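Local coordinates for DHHA1 domain protein (Clostridium perfringens, PDB 3KEW) that probably hydrolyses mischarged tRNA as an editing-type relative of alanyl-tRNA synthetase, at residues C84-W88 with E89-D93. Sequence-based numbering, arbitrary orientation.
Sequences CELDW and ERRFD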
ATOM      1  N   CYS A  84     -13.993  -7.344 -14.895  1.00 57.14           N
ATOM      2  CA  CYS A  84     -12.863  -7.630 -14.018  1.00 57.42           C
ATOM      3  C   CYS A  84     -13.109  -7.070 -12.627  1.00 60.57           C
ATOM      4  O   CYS A  84     -13.413  -5.881 -12.483  1.00 65.93           O
ATOM      5  CB  CYS A  84     -11.583  -7.033 -14.585  1.00 55.87           C
ATOM      6  SG  CYS A  84     -11.236  -7.433 -16.304  1.00 54.26           S
ATOM      7  N   GLU A  85     -12.970  -7.916 -11.606  1.00 56.47           N
ATOM      8  CA  GLU A  85     -13.197  -7.482 -10.229  1.00 57.23           C
ATOM      9  C   GLU A  85     -12.118  -7.923  -9.243  1.00 55.01           C
ATOM     10  O   GLU A  85     -11.676  -9.075  -9.249  1.00 52.45           O
ATOM     11  CB  GLU A  85     -14.596  -7.867  -9.733  1.00 57.82           C
ATOM     12  CG  GLU A  85     -15.164  -9.154 -10.295  1.00 68.03           C
ATOM     13  CD  GLU A  85     -16.681  -9.206 -10.205  1.00 77.77           C
ATOM     14  OE1 GLU A  85     -17.342  -8.255 -10.678  1.00 83.31           O
ATOM     15  OE2 GLU A  85     -17.215 -10.201  -9.671  1.00 77.31           O
ATOM     16  N   LEU A  86     -11.696  -6.980  -8.407  1.00 52.89           N
ATOM     17  CA  LEU A  86     -10.688  -7.242  -7.387  1.00 50.81           C
ATOM     18  C   LEU A  86     -11.298  -8.019  -6.228  1.00 53.10           C
ATOM     19  O   LEU A  86     -12.494  -7.904  -5.940  1.00 52.44           O
ATOM     20  CB  LEU A  86     -10.081  -5.933  -6.860  1.00 47.02           C
ATOM     21  CG  LEU A  86      -9.412  -4.915  -7.790  1.00 47.65           C
ATOM     22  CD1 LEU A  86      -8.916  -3.700  -7.014  1.00 43.47           C
ATOM     23  CD2 LEU A  86      -8.274  -5.501  -8.554  1.00 43.32           C
ATOM     24  N   ASP A  87     -10.470  -8.832  -5.582  1.00 55.67           N
ATOM     25  CA  ASP A  87     -10.728  -9.293  -4.222  1.00 52.58           C
ATOM     26  C   ASP A  87     -10.506  -8.038  -3.379  1.00 46.38           C
ATOM     27  O   ASP A  87      -9.371  -7.670  -3.087  1.00 49.71           O
ATOM     28  CB  ASP A  87      -9.711 -10.391  -3.875  1.00 55.06           C
ATOM     29  CG  ASP A  87      -9.921 -11.019  -2.492  1.00 59.27           C
ATOM     30  OD1 ASP A  87     -10.718 -10.528  -1.659  1.00 54.47           O
ATOM     31  OD2 ASP A  87      -9.240 -12.034  -2.241  1.00 61.20           O
ATOM     32  N   TRP A  88     -11.599  -7.358  -3.040  1.00 44.19           N
ATOM     33  CA  TRP A  88     -11.515  -6.068  -2.351  1.00 48.54           C
ATOM     34  C   TRP A  88     -11.081  -6.178  -0.883  1.00 48.30           C
ATOM     35  O   TRP A  88     -10.443  -5.271  -0.355  1.00 49.68           O
ATOM     36  CB  TRP A  88     -12.812  -5.249  -2.471  1.00 42.32           C
ATOM     37  CG  TRP A  88     -12.635  -3.878  -1.850  1.00 43.15           C
ATOM     38  CD1 TRP A  88     -13.194  -3.419  -0.693  1.00 37.57           C
ATOM     39  CD2 TRP A  88     -11.776  -2.833  -2.324  1.00 38.31           C
ATOM     40  NE1 TRP A  88     -12.751  -2.142  -0.429  1.00 39.61           N
ATOM     41  CE2 TRP A  88     -11.885  -1.759  -1.417  1.00 39.86           C
ATOM     42  CE3 TRP A  88     -10.933  -2.693  -3.439  1.00 33.78           C
ATOM     43  CZ2 TRP A  88     -11.182  -0.570  -1.588  1.00 39.08           C
ATOM     44  CZ3 TRP A  88     -10.247  -1.507  -3.607  1.00 43.04           C
ATOM     45  CH2 TRP A  88     -10.376  -0.466  -2.695  1.00 33.26           C
ATOM     46  N   GLU A  89     -11.432  -7.284  -0.235  1.00 49.40           N
ATOM     47  CA  GLU A  89     -11.046  -7.520   1.152  1.00 50.76           C
ATOM     48  C   GLU A  89      -9.525  -7.580   1.304  1.00 46.26           C
ATOM     49  O   GLU A  89      -8.964  -6.935   2.187  1.00 47.58           O
ATOM     50  CB  GLU A  89     -11.727  -8.785   1.699  1.00 53.94           C
ATOM     51  CG  GLU A  89     -12.988  -8.513   2.533  1.00 69.25           C
ATOM     52  CD  GLU A  89     -14.035  -7.654   1.817  1.00 82.91           C
ATOM     53  OE1 GLU A  89     -14.718  -8.168   0.903  1.00 85.34           O
ATOM     54  OE2 GLU A  89     -14.186  -6.464   2.183  1.00 86.41           O
ATOM     55  N   ARG A  90      -8.873  -8.323   0.413  1.00 42.78           N
ATOM     56  CA  ARG A  90      -7.422  -8.412   0.366  1.00 40.35           C
ATOM     57  C   ARG A  90      -6.787  -7.051   0.079  1.00 44.16           C
ATOM     58  O   ARG A  90      -5.809  -6.672   0.720  1.00 43.73           O
ATOM     59  CB  ARG A  90      -7.006  -9.401  -0.714  1.00 45.05           C
ATOM     60  CG  ARG A  90      -5.513  -9.617  -0.835  1.00 50.61           C
ATOM     61  CD  ARG A  90      -5.188 -10.429  -2.078  1.00 48.72           C
ATOM     62  NE  ARG A  90      -3.763 -10.377  -2.402  1.00 46.66           N
ATOM     63  CZ  ARG A  90      -2.863 -11.261  -1.983  1.00 54.62           C
ATOM     64  NH1 ARG A  90      -3.227 -12.290  -1.223  1.00 53.11           N
ATOM     65  NH2 ARG A  90      -1.594 -11.116  -2.331  1.00 55.10           N
ATOM     66  N   ARG A  91      -7.347  -6.347  -0.901  1.00 43.34           N
ATOM     67  CA  ARG A  91      -6.871  -5.034  -1.333  1.00 45.57           C
ATOM     68  C   ARG A  91      -6.855  -4.091  -0.155  1.00 37.36           C
ATOM     69  O   ARG A  91      -5.825  -3.499   0.162  1.00 47.26           O
ATOM     70  CB  ARG A  91      -7.865  -4.440  -2.329  1.00 43.17           C
ATOM     71  CG  ARG A  91      -7.326  -3.897  -3.580  1.00 50.68           C
ATOM     72  CD  ARG A  91      -6.179  -2.915  -3.485  1.00 46.95           C
ATOM     73  NE  ARG A  91      -5.881  -2.590  -4.872  1.00 47.47           N
ATOM     74  CZ  ARG A  91      -6.238  -1.460  -5.470  1.00 53.26           C
ATOM     75  NH1 ARG A  91      -6.823  -0.490  -4.786  1.00 44.68           N
ATOM     76  NH2 ARG A  91      -5.968  -1.284  -6.749  1.00 54.26           N
ATOM     77  N   PHE A  92      -8.032  -3.934   0.444  1.00 41.31           N
ATOM     78  CA  PHE A  92      -8.275  -2.939   1.481  1.00 38.01           C
ATOM     79  C   PHE A  92      -7.474  -3.251   2.747  1.00 40.80           C
ATOM     80  O   PHE A  92      -6.953  -2.338   3.398  1.00 44.91           O
ATOM     81  CB  PHE A  92      -9.781  -2.829   1.773  1.00 38.34           C
ATOM     82  CG  PHE A  92     -10.165  -1.572   2.510  1.00 43.38           C
ATOM     83  CD1 PHE A  92      -9.825  -0.319   1.999  1.00 43.30           C
ATOM     84  CD2 PHE A  92     -10.860  -1.639   3.715  1.00 47.12           C
ATOM     85  CE1 PHE A  92     -10.165   0.853   2.676  1.00 44.22           C
ATOM     86  CE2 PHE A  92     -11.208  -0.474   4.401  1.00 44.04           C
ATOM     87  CZ  PHE A  92     -10.858   0.777   3.875  1.00 40.82           C
ATOM     88  N   ASP A  93      -7.365  -4.537   3.078  1.00 41.78           N
ATOM     89  CA  ASP A  93      -6.530  -4.980   4.202  1.00 48.34           C
ATOM     90  C   ASP A  93      -5.104  -4.444   4.073  1.00 43.64           C
ATOM     91  O   ASP A  93      -4.596  -3.813   4.994  1.00 47.60           O
ATOM     92  CB  ASP A  93      -6.511  -6.509   4.317  1.00 47.66           C
ATOM     93  CG  ASP A  93      -5.538  -7.003   5.377  1.00 56.76           C
ATOM     94  OD1 ASP A  93      -5.646  -6.557   6.538  1.00 52.14           O
ATOM     95  OD2 ASP A  93      -4.661  -7.833   5.048  1.00 61.45           O
TER
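Glu89 meets the residue two before it through its CB, which lies 3.9 Å from OD1 of Asp87, the residue at the N-cap position. With CG anti to the backbone N (chi1 -177°), the Asp87 carboxylate is turned toward the first turn of the helix, where its OD1 comes 3.5 Å from Arg90 N, a close approach rather than an established bond. Arg90 adds its CB, 3.8 Å from Asp87 OD2, before its extended chain leads off to the carbonyl of Gly48. At Arg91 the helix closes its first turn: the backbone N donates to Asp87 O at 3.3 Å, a long bond but a fairly straight one (158° at the hydrogen). The Arg91 side chain, bent at chi2, passes between the Leu86 methyl CD1 and the six-membered part of the Trp88 ring. CD1 of Leu86 sits over one guanidinium face, 3.8 Å from Arg91 CZ, while CE3 of the Trp88 indole lies 3.7 Å from Arg91 CB. Asp49 pairs with the charged end through a salt bridge to NE. Phe92 N bonds to Trp88 O at 2.9 Å, and its CB lies over a face of the indole, a CH-pi contact with the five-membered ring. The two aromatic planes differ by 21° but are slid apart, so the rings barely overlap, and their nearest carbons are Trp88 CZ2 and Phe92 CD1, 3.8 Å apart. The arrangement is a helix start with aspartate at the N-cap position, at a strand-to-helix junction where barrel strand 82-86 passes into helix 88-112, which carries the zinc ligands His98 and His102.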